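Local coordinates for prepilin-like protein (PDB 6QVF) that probably acts as a DNA receptor at the tip of a type IV pilus during natural competence, the uptake of DNA from outside the cell, at residues B[60-64]-B[114-118]; B[104-108]-B[117-121]. All coordinates share one frame; numbering follows the deposited sequence.

Contact 1. Residues B[60-64]-B[114-118]; sequences FVDYY and GEGVV
Tyr64 reaches along the turn from Gly114 to Val117 and touches Val118 at its root. Its CG is anti to the backbone N (chi1 -179°), which sends the ring out toward that turn. At the root, CB rests against Val118 CG2 at 3.8 Å. Further out one ring edge meets backbone: CE1 comes to 3.2 Å from Val117 O, which lies near the ring plane, with CD1 almost as close. CZ then passes 3.8 Å from Gly116 N. At the tip, OH lies 3.3 Å from Gly114 O, at most a weak hydrogen bond, since the hydroxyl proton can also reach Glu109 O; the strongest partner of Tyr64 OH is the backbone N of Arg162. Gly114 O also closes the type II turn 114-117 by accepting Val117 N at 3.1 Å. Gly116 holds the third position of that turn with a positive phi of 66°, easily taken by a residue without CB. This is the meeting of two parts of a type IV pilin: the short helix 59-66, in the region joining the long N-terminal helix to the four-stranded sheet, lies against the strand 117-125. A phenylalanine in place of Tyr64 would keep CB and the ring edge against Val118 CG2 but would probably leave the Arg162 N-H without its acceptor and the tip free of its polar tether. One helical turn earlier, Phe60 meets the same methyl, Val118 CG2, which stands over its ring face 4.1 Å from the centroid in a CH-pi contact. A branched, apolar valine suits this place because one of its two methyls, CG2, touches both aromatic residues. Phe60 CZ runs on to within 3.3 Å of Gly116 O, while Val29 of the helix 2-30 touches both Phe60 and Val118.

Contact 2. Residues B[104-108]-B[117-121]; sequences WDIRG and VVTVV
Asp105 pairs with Val121, and Arg107 with Thr119, through two rings of backbone hydrogen bonds between antiparallel strands. Asp105 N gives to Val121 O at 2.9 Å with a bent N-H...O angle of 137°, whereas the return bond from Val121 N to Asp105 O is straighter, at 166°. Arg107 N to Thr119 O and Thr119 N to Arg107 O complete the ladder.

On the face of Ile106, Val118 and Val120, Ile106 CG2 packs on Val118 CG1 at 3.8 Å; branched apolar residues suit it because Val29 and Leu22 of the helix 2-30 cover it. The other face, with Asp105, Arg107, Thr119 and Val121, is mostly polar. There Arg107 CG lies 3.6 Å from Thr119 OG1, and a bend at chi3 turns the guanidinium back to Asp105 on its own strand. The grip is side-on: NE meets OD1 at 2.8 Å and NH2 meets OD2 at 3.0 Å, both in the guanidinium plane but tilted from that of the carboxylate, so the pairing holds the guanidinium against turning. Thr119 OG1 hydrogen-bonds a water at 2.9 Å, which also lies beside Asp105 O.

Backbone bonds from Ile106 to Cys91 and from Val118 to Val138 extend the pairing outward into the four-stranded antiparallel sheet that backs the long N-terminal helix of a type IV pilin.

Contacts 1 and 2 have centres about 9 Å apart and share Val117 and Val118 at the start of the strand 117-125. Contact 2 pairs that strand within the sheet, while contact 1 packs the short helix 59-66 against the start of that strand. The helix reaches the neighbouring strand too: Tyr64 CD1 packs on Gly108 CA at 3.6 Å, where the lack of a side chain lets the ring come close, and Tyr63 CE1 touches Ile106 CD1 at 3.7 Å. Disulfides lie close by. Cys67, backbone hydrogen-bonded to Gly108, is linked to Cys91, the backbone hydrogen-bond partner of Ile106; Cys140, backbone hydrogen-bonded to Gly116, is linked to Cys155.

Contact 1. Residues B[60-64]-B[114-118]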
# COMPACT_ATOMS: atom_id res chain seq x y z
N PHE B 60 -5.15 6.74 -17.07
CA PHE B 60 -3.88 6.64 -16.33
C PHE B 60 -3.08 7.93 -16.53
O PHE B 60 -2.48 8.48 -15.59
CB PHE B 60 -3.11 5.41 -16.78
CG PHE B 60 -1.79 5.26 -16.07
CD1 PHE B 60 -0.67 5.97 -16.49
CD2 PHE B 60 -1.71 4.45 -14.95
CE1 PHE B 60 0.52 5.87 -15.78
CE2 PHE B 60 -0.49 4.32 -14.29
CZ PHE B 60 0.60 5.03 -14.70
N VAL B 61 -3.01 8.39 -17.78
CA VAL B 61 -2.22 9.59 -18.11
C VAL B 61 -2.75 10.81 -17.37
O VAL B 61 -1.98 11.60 -16.81
CB VAL B 61 -2.20 9.82 -19.63
CG1 VAL B 61 -1.43 11.08 -20.02
CG2 VAL B 61 -1.65 8.61 -20.36
N ASP B 62 -4.07 11.00 -17.40
CA ASP B 62 -4.70 12.12 -16.76
C ASP B 62 -4.41 12.11 -15.26
O ASP B 62 -4.00 13.13 -14.69
CB ASP B 62 -6.20 12.16 -17.03
CG ASP B 62 -6.44 12.20 -18.53
OD1 ASP B 62 -6.28 13.29 -19.10
OD2 ASP B 62 -6.69 11.12 -19.11
N TYR B 63 -4.59 10.96 -14.62
CA TYR B 63 -4.37 10.92 -13.17
C TYR B 63 -2.87 11.10 -12.85
O TYR B 63 -2.53 11.81 -11.87
CB TYR B 63 -4.90 9.63 -12.56
CG TYR B 63 -6.40 9.65 -12.39
CD1 TYR B 63 -6.99 10.39 -11.39
CD2 TYR B 63 -7.23 8.90 -13.22
CE1 TYR B 63 -8.36 10.46 -11.26
CE2 TYR B 63 -8.60 8.94 -13.07
CZ TYR B 63 -9.17 9.71 -12.09
OH TYR B 63 -10.53 9.73 -11.96
N TYR B 64 -2.00 10.43 -13.60
CA TYR B 64 -0.56 10.48 -13.35
C TYR B 64 -0.05 11.93 -13.40
O TYR B 64 0.67 12.34 -12.50
CB TYR B 64 0.22 9.61 -14.34
CG TYR B 64 1.71 9.64 -14.09
CD1 TYR B 64 2.29 8.91 -13.07
CD2 TYR B 64 2.54 10.48 -14.81
CE1 TYR B 64 3.64 8.99 -12.78
CE2 TYR B 64 3.89 10.57 -14.53
CZ TYR B 64 4.45 9.83 -13.51
OH TYR B 64 5.78 9.98 -13.18
N GLY B 114 9.56 6.77 -9.85
CA GLY B 114 8.12 6.98 -9.93
C GLY B 114 7.57 7.03 -11.35
O GLY B 114 6.37 7.18 -11.53
N GLU B 115 8.41 6.96 -12.38
CA GLU B 115 8.00 7.07 -13.74
C GLU B 115 6.96 6.01 -14.10
O GLU B 115 7.23 4.79 -13.97
CB GLU B 115 9.24 6.82 -14.59
CG GLU B 115 9.29 7.58 -15.86
CD GLU B 115 10.67 7.47 -16.50
OE1 GLU B 115 10.96 6.43 -17.08
OE2 GLU B 115 11.46 8.40 -16.39
N GLY B 116 5.78 6.46 -14.56
CA GLY B 116 4.70 5.57 -14.97
C GLY B 116 4.08 4.75 -13.85
O GLY B 116 3.56 3.63 -14.09
N VAL B 117 4.10 5.30 -12.63
CA VAL B 117 3.49 4.68 -11.48
C VAL B 117 2.45 5.63 -10.87
O VAL B 117 2.72 6.82 -10.59
CB VAL B 117 4.55 4.28 -10.43
CG1 VAL B 117 3.90 3.65 -9.20
CG2 VAL B 117 5.62 3.41 -11.03
N VAL B 118 1.27 5.05 -10.57
CA VAL B 118 0.25 5.73 -9.81
C VAL B 118 -0.06 4.91 -8.57
O VAL B 118 -0.19 3.71 -8.67
CB VAL B 118 -1.02 5.96 -10.64
CG1 VAL B 118 -2.19 6.36 -9.77
CG2 VAL B 118 -0.78 6.97 -11.76

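Contact 2. Residues B[104-108]-B[117-121]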
# COMPACT_ATOMS: atom_id res chain seq x y z
N TRP B 104 -9.34 8.97 0.68
CA TRP B 104 -8.77 8.31 -0.49
C TRP B 104 -7.95 9.32 -1.28
O TRP B 104 -8.22 10.52 -1.25
CB TRP B 104 -9.85 7.67 -1.38
CG TRP B 104 -10.80 8.66 -1.98
CD1 TRP B 104 -12.01 9.03 -1.49
CD2 TRP B 104 -10.65 9.36 -3.23
NE1 TRP B 104 -12.61 9.94 -2.31
CE2 TRP B 104 -11.81 10.17 -3.40
CE3 TRP B 104 -9.68 9.38 -4.24
CZ2 TRP B 104 -11.99 10.98 -4.51
CZ3 TRP B 104 -9.85 10.22 -5.32
CH2 TRP B 104 -10.99 11.01 -5.45
N ASP B 105 -6.90 8.80 -1.91
CA ASP B 105 -5.99 9.66 -2.66
C ASP B 105 -5.39 8.87 -3.82
O ASP B 105 -4.90 7.74 -3.63
CB ASP B 105 -4.85 10.12 -1.74
CG ASP B 105 -3.83 11.01 -2.41
OD1 ASP B 105 -2.97 10.50 -3.12
OD2 ASP B 105 -3.91 12.25 -2.19
N ILE B 106 -5.41 9.48 -5.00
CA ILE B 106 -4.74 9.02 -6.21
C ILE B 106 -3.60 9.98 -6.51
O ILE B 106 -3.84 11.21 -6.53
CB ILE B 106 -5.70 9.01 -7.40
CG1 ILE B 106 -6.94 8.15 -7.17
CG2 ILE B 106 -4.98 8.62 -8.66
CD1 ILE B 106 -8.02 8.30 -8.24
N ARG B 107 -2.40 9.46 -6.74
CA ARG B 107 -1.32 10.35 -7.21
C ARG B 107 -0.28 9.64 -8.06
O ARG B 107 -0.00 8.44 -7.88
CB ARG B 107 -0.65 11.06 -6.03
CG ARG B 107 -0.04 10.15 -4.99
CD ARG B 107 0.59 10.97 -3.88
NE ARG B 107 -0.42 11.74 -3.19
CZ ARG B 107 -0.22 12.91 -2.57
NH1 ARG B 107 1.01 13.43 -2.47
NH2 ARG B 107 -1.24 13.55 -2.02
N GLY B 108 0.26 10.38 -9.04
CA GLY B 108 1.41 9.93 -9.70
C GLY B 108 2.63 10.01 -8.81
O GLY B 108 2.75 10.89 -7.97
N VAL B 117 4.10 5.30 -12.63
CA VAL B 117 3.49 4.68 -11.48
C VAL B 117 2.45 5.63 -10.87
O VAL B 117 2.72 6.82 -10.59
CB VAL B 117 4.55 4.28 -10.43
CG1 VAL B 117 3.90 3.65 -9.20
CG2 VAL B 117 5.62 3.41 -11.03
N VAL B 118 1.27 5.05 -10.57
CA VAL B 118 0.25 5.73 -9.81
C VAL B 118 -0.06 4.91 -8.57
O VAL B 118 -0.19 3.71 -8.67
CB VAL B 118 -1.02 5.96 -10.64
CG1 VAL B 118 -2.19 6.36 -9.77
CG2 VAL B 118 -0.78 6.97 -11.76
N THR B 119 -0.13 5.57 -7.41
CA THR B 119 -0.60 4.93 -6.18
C THR B 119 -2.02 5.41 -5.83
O THR B 119 -2.42 6.59 -6.05
CB THR B 119 0.37 5.14 -5.02
OG1 THR B 119 0.42 6.54 -4.79
CG2 THR B 119 1.76 4.62 -5.31
N VAL B 120 -2.77 4.46 -5.25
CA VAL B 120 -4.08 4.71 -4.71
C VAL B 120 -4.04 4.24 -3.25
O VAL B 120 -3.68 3.08 -2.97
CB VAL B 120 -5.19 3.99 -5.50
CG1 VAL B 120 -6.58 4.38 -4.99
CG2 VAL B 120 -5.05 4.21 -7.00
N VAL B 121 -4.31 5.16 -2.33
CA VAL B 121 -4.23 4.89 -0.91
C VAL B 121 -5.52 5.31 -0.24
O VAL B 121 -5.97 6.43 -0.46
CB VAL B 121 -3.00 5.56 -0.30
CG1 VAL B 121 -2.87 5.26 1.18
CG2 VAL B 121 -1.77 5.10 -1.04
O HOH W 1 -1.83 7.63 -3.33